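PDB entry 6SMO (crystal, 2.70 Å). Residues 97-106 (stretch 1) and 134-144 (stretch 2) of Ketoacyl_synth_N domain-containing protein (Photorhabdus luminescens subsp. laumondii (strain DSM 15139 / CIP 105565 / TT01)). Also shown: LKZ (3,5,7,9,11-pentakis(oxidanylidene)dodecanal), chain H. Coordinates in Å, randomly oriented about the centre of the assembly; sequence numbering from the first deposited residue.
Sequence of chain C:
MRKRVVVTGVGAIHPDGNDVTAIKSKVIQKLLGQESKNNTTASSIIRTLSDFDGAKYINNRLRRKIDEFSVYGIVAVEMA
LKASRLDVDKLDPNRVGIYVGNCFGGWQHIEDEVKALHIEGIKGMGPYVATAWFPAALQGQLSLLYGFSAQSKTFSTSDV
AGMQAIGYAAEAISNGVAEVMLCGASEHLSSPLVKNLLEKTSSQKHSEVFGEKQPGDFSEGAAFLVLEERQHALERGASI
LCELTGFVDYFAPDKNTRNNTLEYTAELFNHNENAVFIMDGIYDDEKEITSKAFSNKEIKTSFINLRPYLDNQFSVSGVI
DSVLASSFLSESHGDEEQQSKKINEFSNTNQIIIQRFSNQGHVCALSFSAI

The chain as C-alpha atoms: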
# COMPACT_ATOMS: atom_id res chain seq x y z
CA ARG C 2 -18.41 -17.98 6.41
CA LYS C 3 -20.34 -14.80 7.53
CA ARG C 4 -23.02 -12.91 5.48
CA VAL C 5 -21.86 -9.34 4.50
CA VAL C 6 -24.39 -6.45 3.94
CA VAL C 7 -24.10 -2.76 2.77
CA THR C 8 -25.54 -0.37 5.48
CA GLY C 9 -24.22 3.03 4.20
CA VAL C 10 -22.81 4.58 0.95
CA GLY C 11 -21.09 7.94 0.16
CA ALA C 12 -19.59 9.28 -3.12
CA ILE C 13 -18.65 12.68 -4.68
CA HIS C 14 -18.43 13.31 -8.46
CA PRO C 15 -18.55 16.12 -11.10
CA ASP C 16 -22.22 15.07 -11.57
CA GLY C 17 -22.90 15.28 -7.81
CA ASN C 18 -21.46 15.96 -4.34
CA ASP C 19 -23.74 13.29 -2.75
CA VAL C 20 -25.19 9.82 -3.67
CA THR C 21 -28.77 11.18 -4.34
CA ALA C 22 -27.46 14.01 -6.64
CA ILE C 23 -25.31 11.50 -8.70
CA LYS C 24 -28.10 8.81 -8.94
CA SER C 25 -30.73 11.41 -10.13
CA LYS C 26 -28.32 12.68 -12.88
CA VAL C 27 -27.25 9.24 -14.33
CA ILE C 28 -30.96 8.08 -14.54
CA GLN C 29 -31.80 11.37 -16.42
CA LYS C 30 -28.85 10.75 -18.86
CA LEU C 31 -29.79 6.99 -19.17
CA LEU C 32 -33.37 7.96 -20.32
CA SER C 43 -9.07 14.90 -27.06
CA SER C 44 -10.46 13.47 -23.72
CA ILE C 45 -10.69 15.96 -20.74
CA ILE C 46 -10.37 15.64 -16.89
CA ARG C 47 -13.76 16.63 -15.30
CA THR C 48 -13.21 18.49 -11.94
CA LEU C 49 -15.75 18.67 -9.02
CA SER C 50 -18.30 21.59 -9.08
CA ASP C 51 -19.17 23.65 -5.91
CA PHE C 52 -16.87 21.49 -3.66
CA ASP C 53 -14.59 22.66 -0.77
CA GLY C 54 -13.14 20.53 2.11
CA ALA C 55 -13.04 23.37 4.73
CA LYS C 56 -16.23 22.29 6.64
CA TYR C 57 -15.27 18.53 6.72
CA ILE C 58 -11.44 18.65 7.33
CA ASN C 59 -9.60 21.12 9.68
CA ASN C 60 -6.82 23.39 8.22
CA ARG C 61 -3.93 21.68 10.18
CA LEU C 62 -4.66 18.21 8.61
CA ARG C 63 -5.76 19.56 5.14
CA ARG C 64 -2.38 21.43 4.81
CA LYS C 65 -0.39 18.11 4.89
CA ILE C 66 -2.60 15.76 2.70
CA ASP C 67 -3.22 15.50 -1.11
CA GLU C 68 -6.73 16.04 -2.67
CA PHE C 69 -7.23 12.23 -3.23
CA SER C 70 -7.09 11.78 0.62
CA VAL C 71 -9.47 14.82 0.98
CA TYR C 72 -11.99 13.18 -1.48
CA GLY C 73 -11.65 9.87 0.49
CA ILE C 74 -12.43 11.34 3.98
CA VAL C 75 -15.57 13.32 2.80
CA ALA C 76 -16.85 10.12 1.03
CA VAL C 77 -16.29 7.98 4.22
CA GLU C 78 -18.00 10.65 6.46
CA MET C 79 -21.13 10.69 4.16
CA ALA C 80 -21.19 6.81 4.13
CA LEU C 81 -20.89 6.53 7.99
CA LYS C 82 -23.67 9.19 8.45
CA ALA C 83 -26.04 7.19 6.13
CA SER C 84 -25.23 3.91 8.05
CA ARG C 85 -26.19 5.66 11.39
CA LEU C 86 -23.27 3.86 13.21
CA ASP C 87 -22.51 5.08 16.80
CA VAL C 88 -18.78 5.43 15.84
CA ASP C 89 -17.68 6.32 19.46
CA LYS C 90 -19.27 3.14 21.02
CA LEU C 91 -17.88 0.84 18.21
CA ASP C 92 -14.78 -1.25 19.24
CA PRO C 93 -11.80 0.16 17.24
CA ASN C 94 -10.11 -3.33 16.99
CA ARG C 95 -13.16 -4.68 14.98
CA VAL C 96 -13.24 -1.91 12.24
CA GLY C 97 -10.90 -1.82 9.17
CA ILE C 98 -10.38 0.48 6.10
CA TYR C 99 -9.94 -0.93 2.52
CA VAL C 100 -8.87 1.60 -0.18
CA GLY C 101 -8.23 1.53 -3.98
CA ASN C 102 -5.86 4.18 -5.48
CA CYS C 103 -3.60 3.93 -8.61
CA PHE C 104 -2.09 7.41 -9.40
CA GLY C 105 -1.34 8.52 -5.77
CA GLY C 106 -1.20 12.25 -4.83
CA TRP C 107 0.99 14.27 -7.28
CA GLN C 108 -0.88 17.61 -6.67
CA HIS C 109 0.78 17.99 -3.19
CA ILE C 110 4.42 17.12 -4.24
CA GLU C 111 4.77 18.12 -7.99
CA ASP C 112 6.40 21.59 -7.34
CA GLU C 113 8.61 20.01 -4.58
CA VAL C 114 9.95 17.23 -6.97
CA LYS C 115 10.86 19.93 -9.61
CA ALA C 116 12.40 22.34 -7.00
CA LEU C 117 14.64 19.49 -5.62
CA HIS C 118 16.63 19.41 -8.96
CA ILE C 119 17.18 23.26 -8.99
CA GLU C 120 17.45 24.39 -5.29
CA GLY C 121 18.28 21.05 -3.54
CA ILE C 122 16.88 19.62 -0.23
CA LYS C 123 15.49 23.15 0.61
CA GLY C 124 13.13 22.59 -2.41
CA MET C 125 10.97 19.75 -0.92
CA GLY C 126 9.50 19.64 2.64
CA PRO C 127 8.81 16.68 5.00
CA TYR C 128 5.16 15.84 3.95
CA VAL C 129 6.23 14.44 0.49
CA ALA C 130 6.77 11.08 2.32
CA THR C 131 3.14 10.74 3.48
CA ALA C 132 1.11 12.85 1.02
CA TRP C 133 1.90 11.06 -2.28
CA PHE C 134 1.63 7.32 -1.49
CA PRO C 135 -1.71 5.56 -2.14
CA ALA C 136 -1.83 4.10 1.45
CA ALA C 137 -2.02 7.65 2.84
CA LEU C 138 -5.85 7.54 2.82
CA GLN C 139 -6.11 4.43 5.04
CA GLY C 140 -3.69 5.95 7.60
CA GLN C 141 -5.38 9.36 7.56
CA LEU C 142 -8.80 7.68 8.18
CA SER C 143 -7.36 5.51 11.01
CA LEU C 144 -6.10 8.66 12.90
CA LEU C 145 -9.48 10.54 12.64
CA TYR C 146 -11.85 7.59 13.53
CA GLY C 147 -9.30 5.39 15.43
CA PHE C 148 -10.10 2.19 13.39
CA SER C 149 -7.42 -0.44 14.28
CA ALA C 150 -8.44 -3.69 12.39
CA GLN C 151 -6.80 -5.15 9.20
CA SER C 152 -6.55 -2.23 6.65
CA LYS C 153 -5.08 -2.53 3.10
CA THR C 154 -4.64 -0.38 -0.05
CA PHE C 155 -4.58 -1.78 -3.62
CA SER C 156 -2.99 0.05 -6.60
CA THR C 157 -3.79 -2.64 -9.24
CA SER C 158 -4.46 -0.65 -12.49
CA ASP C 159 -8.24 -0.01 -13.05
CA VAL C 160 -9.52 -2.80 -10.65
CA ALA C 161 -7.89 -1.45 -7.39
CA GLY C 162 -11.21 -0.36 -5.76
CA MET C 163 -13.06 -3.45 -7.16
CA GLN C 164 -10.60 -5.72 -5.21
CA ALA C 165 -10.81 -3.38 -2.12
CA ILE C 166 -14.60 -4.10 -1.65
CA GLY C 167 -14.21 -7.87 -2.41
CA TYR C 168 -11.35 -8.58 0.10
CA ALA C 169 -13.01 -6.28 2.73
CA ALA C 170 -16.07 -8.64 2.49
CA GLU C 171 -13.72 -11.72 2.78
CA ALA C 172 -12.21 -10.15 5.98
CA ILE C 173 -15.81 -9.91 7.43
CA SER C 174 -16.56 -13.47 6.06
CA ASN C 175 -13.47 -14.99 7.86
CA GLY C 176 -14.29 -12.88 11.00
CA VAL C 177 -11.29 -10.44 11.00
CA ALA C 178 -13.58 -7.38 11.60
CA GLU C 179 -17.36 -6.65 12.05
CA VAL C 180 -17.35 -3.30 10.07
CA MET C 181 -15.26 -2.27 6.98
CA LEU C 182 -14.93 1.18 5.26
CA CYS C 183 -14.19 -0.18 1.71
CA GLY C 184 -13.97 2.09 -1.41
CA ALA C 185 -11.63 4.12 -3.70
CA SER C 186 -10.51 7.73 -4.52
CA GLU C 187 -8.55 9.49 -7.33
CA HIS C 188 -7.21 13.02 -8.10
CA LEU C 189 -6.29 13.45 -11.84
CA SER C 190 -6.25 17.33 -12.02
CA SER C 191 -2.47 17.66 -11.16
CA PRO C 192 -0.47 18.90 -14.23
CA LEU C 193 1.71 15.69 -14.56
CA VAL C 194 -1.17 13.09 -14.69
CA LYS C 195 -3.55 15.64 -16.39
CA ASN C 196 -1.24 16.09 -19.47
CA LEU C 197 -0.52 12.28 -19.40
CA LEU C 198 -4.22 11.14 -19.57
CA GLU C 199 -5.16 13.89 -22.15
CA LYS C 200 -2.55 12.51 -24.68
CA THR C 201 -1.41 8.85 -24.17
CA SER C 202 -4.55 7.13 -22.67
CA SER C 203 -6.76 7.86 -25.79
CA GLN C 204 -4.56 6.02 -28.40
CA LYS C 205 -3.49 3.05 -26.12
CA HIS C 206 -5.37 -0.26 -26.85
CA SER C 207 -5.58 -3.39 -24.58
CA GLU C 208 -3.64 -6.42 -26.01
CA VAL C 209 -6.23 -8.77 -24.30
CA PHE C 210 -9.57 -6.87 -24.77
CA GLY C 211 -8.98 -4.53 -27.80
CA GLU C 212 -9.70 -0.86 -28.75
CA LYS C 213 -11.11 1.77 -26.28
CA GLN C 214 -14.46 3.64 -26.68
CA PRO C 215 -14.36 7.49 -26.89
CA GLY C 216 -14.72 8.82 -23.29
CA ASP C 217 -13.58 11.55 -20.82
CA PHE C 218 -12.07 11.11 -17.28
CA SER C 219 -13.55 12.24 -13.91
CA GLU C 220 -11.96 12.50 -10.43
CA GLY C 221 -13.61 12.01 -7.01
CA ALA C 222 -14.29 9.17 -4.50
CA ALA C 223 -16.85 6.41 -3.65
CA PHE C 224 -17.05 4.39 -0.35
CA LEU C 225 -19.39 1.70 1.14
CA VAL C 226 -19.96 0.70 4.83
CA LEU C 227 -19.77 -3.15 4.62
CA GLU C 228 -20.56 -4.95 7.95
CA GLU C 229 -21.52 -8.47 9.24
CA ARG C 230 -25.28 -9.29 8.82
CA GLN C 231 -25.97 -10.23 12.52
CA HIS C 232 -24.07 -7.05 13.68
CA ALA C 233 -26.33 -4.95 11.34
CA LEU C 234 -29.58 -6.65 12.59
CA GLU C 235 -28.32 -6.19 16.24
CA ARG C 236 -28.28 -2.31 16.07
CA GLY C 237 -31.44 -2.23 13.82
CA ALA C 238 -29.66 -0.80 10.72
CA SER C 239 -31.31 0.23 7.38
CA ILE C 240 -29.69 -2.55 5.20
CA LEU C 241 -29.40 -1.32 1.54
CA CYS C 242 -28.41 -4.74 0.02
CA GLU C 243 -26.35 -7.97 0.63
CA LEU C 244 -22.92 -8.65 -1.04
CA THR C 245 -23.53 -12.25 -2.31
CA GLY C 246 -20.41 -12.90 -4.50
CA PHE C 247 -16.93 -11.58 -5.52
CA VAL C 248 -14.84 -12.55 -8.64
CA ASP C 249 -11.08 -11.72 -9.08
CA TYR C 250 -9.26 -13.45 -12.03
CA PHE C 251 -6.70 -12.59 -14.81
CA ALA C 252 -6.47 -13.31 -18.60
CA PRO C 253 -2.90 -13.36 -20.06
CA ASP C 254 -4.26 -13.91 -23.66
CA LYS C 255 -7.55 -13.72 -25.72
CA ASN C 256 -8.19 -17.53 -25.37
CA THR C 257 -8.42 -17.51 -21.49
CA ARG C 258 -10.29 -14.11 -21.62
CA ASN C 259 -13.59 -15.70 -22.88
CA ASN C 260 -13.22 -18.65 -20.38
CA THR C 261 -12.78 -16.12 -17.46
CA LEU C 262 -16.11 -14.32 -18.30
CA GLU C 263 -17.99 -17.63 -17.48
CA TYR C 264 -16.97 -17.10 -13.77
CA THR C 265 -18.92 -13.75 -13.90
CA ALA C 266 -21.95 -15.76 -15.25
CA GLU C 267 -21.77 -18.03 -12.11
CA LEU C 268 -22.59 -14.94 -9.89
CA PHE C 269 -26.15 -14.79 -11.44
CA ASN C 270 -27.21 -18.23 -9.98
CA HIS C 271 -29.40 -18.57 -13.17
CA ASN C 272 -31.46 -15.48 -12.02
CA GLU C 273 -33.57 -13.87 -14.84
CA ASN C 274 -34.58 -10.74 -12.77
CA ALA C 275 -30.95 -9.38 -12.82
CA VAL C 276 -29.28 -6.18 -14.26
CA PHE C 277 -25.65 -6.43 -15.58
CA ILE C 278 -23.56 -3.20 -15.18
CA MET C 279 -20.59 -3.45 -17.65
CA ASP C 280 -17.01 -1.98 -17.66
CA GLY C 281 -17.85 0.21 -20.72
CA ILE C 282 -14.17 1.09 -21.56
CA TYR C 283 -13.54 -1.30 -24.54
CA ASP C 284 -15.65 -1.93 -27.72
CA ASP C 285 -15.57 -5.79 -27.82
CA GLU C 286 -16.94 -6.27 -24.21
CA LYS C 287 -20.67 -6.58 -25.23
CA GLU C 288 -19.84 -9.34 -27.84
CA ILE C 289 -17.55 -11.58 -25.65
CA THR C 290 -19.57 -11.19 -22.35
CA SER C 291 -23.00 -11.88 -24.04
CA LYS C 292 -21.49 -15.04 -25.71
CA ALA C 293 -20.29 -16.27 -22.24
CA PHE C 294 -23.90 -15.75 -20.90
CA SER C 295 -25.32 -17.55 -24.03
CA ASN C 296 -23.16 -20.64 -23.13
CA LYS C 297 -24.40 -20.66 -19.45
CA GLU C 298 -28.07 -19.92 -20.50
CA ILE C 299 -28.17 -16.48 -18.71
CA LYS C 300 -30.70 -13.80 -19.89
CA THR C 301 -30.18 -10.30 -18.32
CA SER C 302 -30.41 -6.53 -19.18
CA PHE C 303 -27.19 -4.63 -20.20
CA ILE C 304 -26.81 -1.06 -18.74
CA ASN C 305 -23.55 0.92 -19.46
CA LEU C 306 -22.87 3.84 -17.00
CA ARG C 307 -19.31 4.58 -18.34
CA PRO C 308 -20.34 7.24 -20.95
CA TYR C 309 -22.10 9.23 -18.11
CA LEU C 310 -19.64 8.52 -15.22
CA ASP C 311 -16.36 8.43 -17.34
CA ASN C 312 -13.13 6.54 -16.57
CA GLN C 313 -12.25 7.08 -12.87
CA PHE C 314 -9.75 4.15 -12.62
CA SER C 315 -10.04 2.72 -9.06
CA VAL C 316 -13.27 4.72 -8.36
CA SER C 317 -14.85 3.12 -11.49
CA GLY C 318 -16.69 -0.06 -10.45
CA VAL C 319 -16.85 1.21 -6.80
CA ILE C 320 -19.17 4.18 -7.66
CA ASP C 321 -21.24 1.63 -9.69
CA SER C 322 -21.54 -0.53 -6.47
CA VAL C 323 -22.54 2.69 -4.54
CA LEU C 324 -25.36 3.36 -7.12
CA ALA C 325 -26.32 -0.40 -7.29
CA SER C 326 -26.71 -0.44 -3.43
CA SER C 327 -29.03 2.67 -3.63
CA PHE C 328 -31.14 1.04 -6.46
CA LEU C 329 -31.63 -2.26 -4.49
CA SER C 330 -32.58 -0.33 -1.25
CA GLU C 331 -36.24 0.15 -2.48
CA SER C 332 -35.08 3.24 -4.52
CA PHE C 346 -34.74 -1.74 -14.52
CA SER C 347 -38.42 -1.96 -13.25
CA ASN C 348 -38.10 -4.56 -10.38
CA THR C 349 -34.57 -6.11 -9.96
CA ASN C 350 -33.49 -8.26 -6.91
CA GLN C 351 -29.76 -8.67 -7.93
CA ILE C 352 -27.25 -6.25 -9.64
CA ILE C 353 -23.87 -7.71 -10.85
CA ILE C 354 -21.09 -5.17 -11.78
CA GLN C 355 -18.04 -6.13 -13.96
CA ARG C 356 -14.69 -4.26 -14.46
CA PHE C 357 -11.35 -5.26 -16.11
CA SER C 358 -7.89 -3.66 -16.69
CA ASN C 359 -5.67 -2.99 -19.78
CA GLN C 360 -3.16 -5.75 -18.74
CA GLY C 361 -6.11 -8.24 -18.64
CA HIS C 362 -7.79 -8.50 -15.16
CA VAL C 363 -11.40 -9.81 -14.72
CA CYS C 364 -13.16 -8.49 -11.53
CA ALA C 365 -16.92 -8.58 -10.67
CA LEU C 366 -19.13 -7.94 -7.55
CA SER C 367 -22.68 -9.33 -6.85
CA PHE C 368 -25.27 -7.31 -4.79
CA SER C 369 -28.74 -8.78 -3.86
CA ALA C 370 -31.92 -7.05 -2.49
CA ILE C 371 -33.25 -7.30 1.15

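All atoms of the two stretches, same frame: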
# COMPACT_ATOMS: atom_id res chain seq x y z
N GLY C 97 -12.02 -1.99 10.12
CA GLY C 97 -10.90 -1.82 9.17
C GLY C 97 -11.25 -0.85 8.05
O GLY C 97 -12.43 -0.45 7.96
N ILE C 98 -10.25 -0.48 7.24
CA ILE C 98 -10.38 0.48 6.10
C ILE C 98 -9.69 -0.12 4.88
O ILE C 98 -8.46 -0.30 4.93
CB ILE C 98 -9.78 1.85 6.47
CG1 ILE C 98 -10.36 2.42 7.77
CG2 ILE C 98 -9.94 2.83 5.31
CD1 ILE C 98 -9.44 3.38 8.48
N TYR C 99 -10.45 -0.41 3.81
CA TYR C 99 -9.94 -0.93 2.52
C TYR C 99 -10.06 0.16 1.45
O TYR C 99 -11.16 0.69 1.24
CB TYR C 99 -10.67 -2.22 2.12
CG TYR C 99 -9.98 -3.47 2.60
CD1 TYR C 99 -9.96 -3.81 3.95
CD2 TYR C 99 -9.32 -4.31 1.71
CE1 TYR C 99 -9.32 -4.95 4.40
CE2 TYR C 99 -8.68 -5.46 2.15
CZ TYR C 99 -8.68 -5.78 3.49
OH TYR C 99 -8.04 -6.91 3.93
N VAL C 100 -8.93 0.49 0.81
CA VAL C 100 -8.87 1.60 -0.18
C VAL C 100 -8.28 1.11 -1.51
O VAL C 100 -7.49 0.18 -1.50
CB VAL C 100 -8.03 2.77 0.37
CG1 VAL C 100 -8.15 4.04 -0.44
CG2 VAL C 100 -8.34 3.05 1.83
N GLY C 101 -8.74 1.72 -2.61
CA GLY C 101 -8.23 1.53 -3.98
C GLY C 101 -7.76 2.85 -4.56
O GLY C 101 -8.59 3.78 -4.65
N ASN C 102 -6.48 2.95 -4.92
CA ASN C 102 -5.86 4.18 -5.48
C ASN C 102 -4.65 3.80 -6.33
O ASN C 102 -3.78 3.07 -5.82
CB ASN C 102 -5.48 5.17 -4.38
CG ASN C 102 -4.86 6.44 -4.93
OD1 ASN C 102 -3.68 6.71 -4.71
ND2 ASN C 102 -5.64 7.22 -5.66
N CYS C 103 -4.59 4.31 -7.57
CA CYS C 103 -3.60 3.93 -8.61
C CYS C 103 -2.54 5.02 -8.79
O CYS C 103 -1.34 4.68 -8.77
CB CYS C 103 -4.30 3.66 -9.94
SG CYS C 103 -5.56 2.35 -9.83
N PHE C 104 -2.95 6.29 -8.95
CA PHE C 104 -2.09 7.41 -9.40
C PHE C 104 -1.45 8.15 -8.22
O PHE C 104 -0.52 8.94 -8.47
CB PHE C 104 -2.89 8.39 -10.28
CG PHE C 104 -3.04 7.94 -11.71
CD1 PHE C 104 -2.02 8.12 -12.62
CD2 PHE C 104 -4.21 7.33 -12.14
CE1 PHE C 104 -2.15 7.71 -13.94
CE2 PHE C 104 -4.35 6.92 -13.46
CZ PHE C 104 -3.32 7.11 -14.35
N GLY C 105 -1.91 7.90 -6.99
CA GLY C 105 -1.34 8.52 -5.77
C GLY C 105 -1.80 9.96 -5.61
O GLY C 105 -2.96 10.25 -5.95
N GLY C 106 -0.91 10.83 -5.11
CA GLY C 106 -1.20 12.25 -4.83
C GLY C 106 -0.09 13.16 -5.31
O GLY C 106 0.72 13.61 -4.47
N PHE C 134 1.91 8.77 -1.37
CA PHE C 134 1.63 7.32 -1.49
C PHE C 134 0.15 6.99 -1.40
O PHE C 134 -0.57 7.60 -0.65
CB PHE C 134 2.60 6.47 -0.66
CG PHE C 134 2.32 6.38 0.81
CD1 PHE C 134 2.14 7.52 1.57
CD2 PHE C 134 2.28 5.16 1.44
CE1 PHE C 134 1.90 7.42 2.92
CE2 PHE C 134 2.04 5.07 2.80
CZ PHE C 134 1.84 6.20 3.53
N PRO C 135 -0.32 5.95 -2.12
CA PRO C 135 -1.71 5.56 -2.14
C PRO C 135 -2.27 5.12 -0.78
O PRO C 135 -3.41 5.37 -0.52
CB PRO C 135 -1.70 4.36 -3.09
CG PRO C 135 -0.52 4.58 -3.95
CD PRO C 135 0.49 5.13 -3.00
N ALA C 136 -1.43 4.60 0.12
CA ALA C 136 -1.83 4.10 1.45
C ALA C 136 -1.97 5.21 2.49
O ALA C 136 -2.09 4.88 3.65
CB ALA C 136 -0.86 3.05 1.92
N ALA C 137 -1.88 6.44 2.02
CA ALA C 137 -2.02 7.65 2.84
C ALA C 137 -3.45 7.73 3.34
O ALA C 137 -3.63 8.05 4.50
CB ALA C 137 -1.69 8.83 1.97
N LEU C 138 -4.41 7.40 2.49
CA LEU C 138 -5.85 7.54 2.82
C LEU C 138 -6.22 6.63 3.99
O LEU C 138 -6.88 7.11 4.89
CB LEU C 138 -6.68 7.22 1.58
CG LEU C 138 -8.19 7.47 1.67
CD1 LEU C 138 -8.49 8.72 2.47
CD2 LEU C 138 -8.80 7.58 0.31
N GLN C 139 -5.76 5.39 3.97
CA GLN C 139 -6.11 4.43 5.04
C GLN C 139 -5.56 4.92 6.37
O GLN C 139 -6.29 4.81 7.33
CB GLN C 139 -5.75 3.01 4.62
CG GLN C 139 -4.46 2.45 5.20
CD GLN C 139 -4.12 1.16 4.52
OE1 GLN C 139 -3.60 1.16 3.44
NE2 GLN C 139 -4.46 0.06 5.15
N GLY C 140 -4.34 5.44 6.39
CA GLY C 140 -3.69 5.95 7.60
C GLY C 140 -4.36 7.20 8.11
O GLY C 140 -4.49 7.33 9.30
N GLN C 141 -4.72 8.09 7.20
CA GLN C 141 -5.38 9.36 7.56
C GLN C 141 -6.74 9.07 8.18
O GLN C 141 -7.13 9.83 9.03
CB GLN C 141 -5.45 10.30 6.35
CG GLN C 141 -4.12 10.93 5.98
CD GLN C 141 -3.37 11.58 7.12
OE1 GLN C 141 -3.89 11.79 8.20
NE2 GLN C 141 -2.13 11.91 6.87
N LEU C 142 -7.47 8.09 7.66
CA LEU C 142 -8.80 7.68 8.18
C LEU C 142 -8.66 7.07 9.57
O LEU C 142 -9.53 7.26 10.38
CB LEU C 142 -9.40 6.63 7.25
CG LEU C 142 -9.92 7.11 5.91
CD1 LEU C 142 -10.38 5.94 5.08
CD2 LEU C 142 -11.03 8.13 6.06
N SER C 143 -7.63 6.28 9.77
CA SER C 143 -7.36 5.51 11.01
C SER C 143 -7.00 6.45 12.17
O SER C 143 -7.25 6.07 13.32
CB SER C 143 -6.29 4.47 10.79
OG SER C 143 -5.03 5.07 10.52
N LEU C 144 -6.43 7.63 11.88
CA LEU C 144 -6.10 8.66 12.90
C LEU C 144 -7.38 9.38 13.34
O LEU C 144 -7.53 9.60 14.56
CB LEU C 144 -5.08 9.66 12.33
CG LEU C 144 -3.68 9.11 12.04
CD1 LEU C 144 -2.77 10.22 11.53
CD2 LEU C 144 -3.06 8.45 13.27
C4 LKZ H . 8.22 8.81 -0.80
C5 LKZ H . 6.89 8.12 -0.62
C6 LKZ H . 6.89 6.59 -0.63
C7 LKZ H . 6.57 6.09 0.76
C8 LKZ H . 6.42 4.59 1.02
C10 LKZ H . 8.04 2.95 5.72
C22 LKZ H . 8.34 9.23 -2.25
C11 LKZ H . 8.96 2.03 4.95
O19 LKZ H . 10.17 2.16 4.96
C3 LKZ H . 6.98 3.32 4.70
O23 LKZ H . 5.80 3.16 4.96
C2 LKZ H . 7.45 3.77 3.31
C9 LKZ H . 6.30 4.41 2.54
O20 LKZ H . 5.33 4.86 3.12
O21 LKZ H . 6.49 6.89 1.67
O22 LKZ H . 5.87 8.77 -0.52
O24 LKZ H . 8.05 10.36 -2.63
C23 LKZ H . 8.85 8.17 -3.20

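Strand 97-101 runs nearly antiparallel to helix 137-144, at 152° between their N-to-C directions, with the axes approaching to 8.3 Å. No hydrogen bond joins the stretches; side-chain packing carries the contact. The helix follows a type I turn from Phe-134 to Ala-137, closed by Ala-137 N to Phe-134 O at 3.2 Å, with Ala-136 as N-cap.

The strand's alternation sets the first rule: Ile-98 and Val-100 point toward the helix, while Tyr-99 points away. Ile-98 is the most covered residue of the contact, with 92 Å² buried by the other stretch. Its CG2 lies 3.1 Å from Leu-142 CD1, a tight apolar contact, and its CD1 reaches the helix backbone, 3.6 Å from Gln-139 O. One turn earlier in the helix, Leu-138 meets the next inward residue of the strand, with Val-100 CG1 3.7 Å from Leu-138 CD2. Val-100 CG2 also rests 3.8 Å from Gln-139 CB, so a polar residue contributes its aliphatic part to the contact.

Beyond the strand, Asn-102 OD1 accepts a weak hydrogen bond from Gly-105 N (3.1 Å) and packs 3.5 Å from Pro-135 CB. Gly-105, whose positive phi favours glycine, brings its CA within 4.4 Å of Pro-135 CG. Phe-134 points away; LKZ O20 lies over one face of its ring, 3.3 Å from Phe-134 CE2.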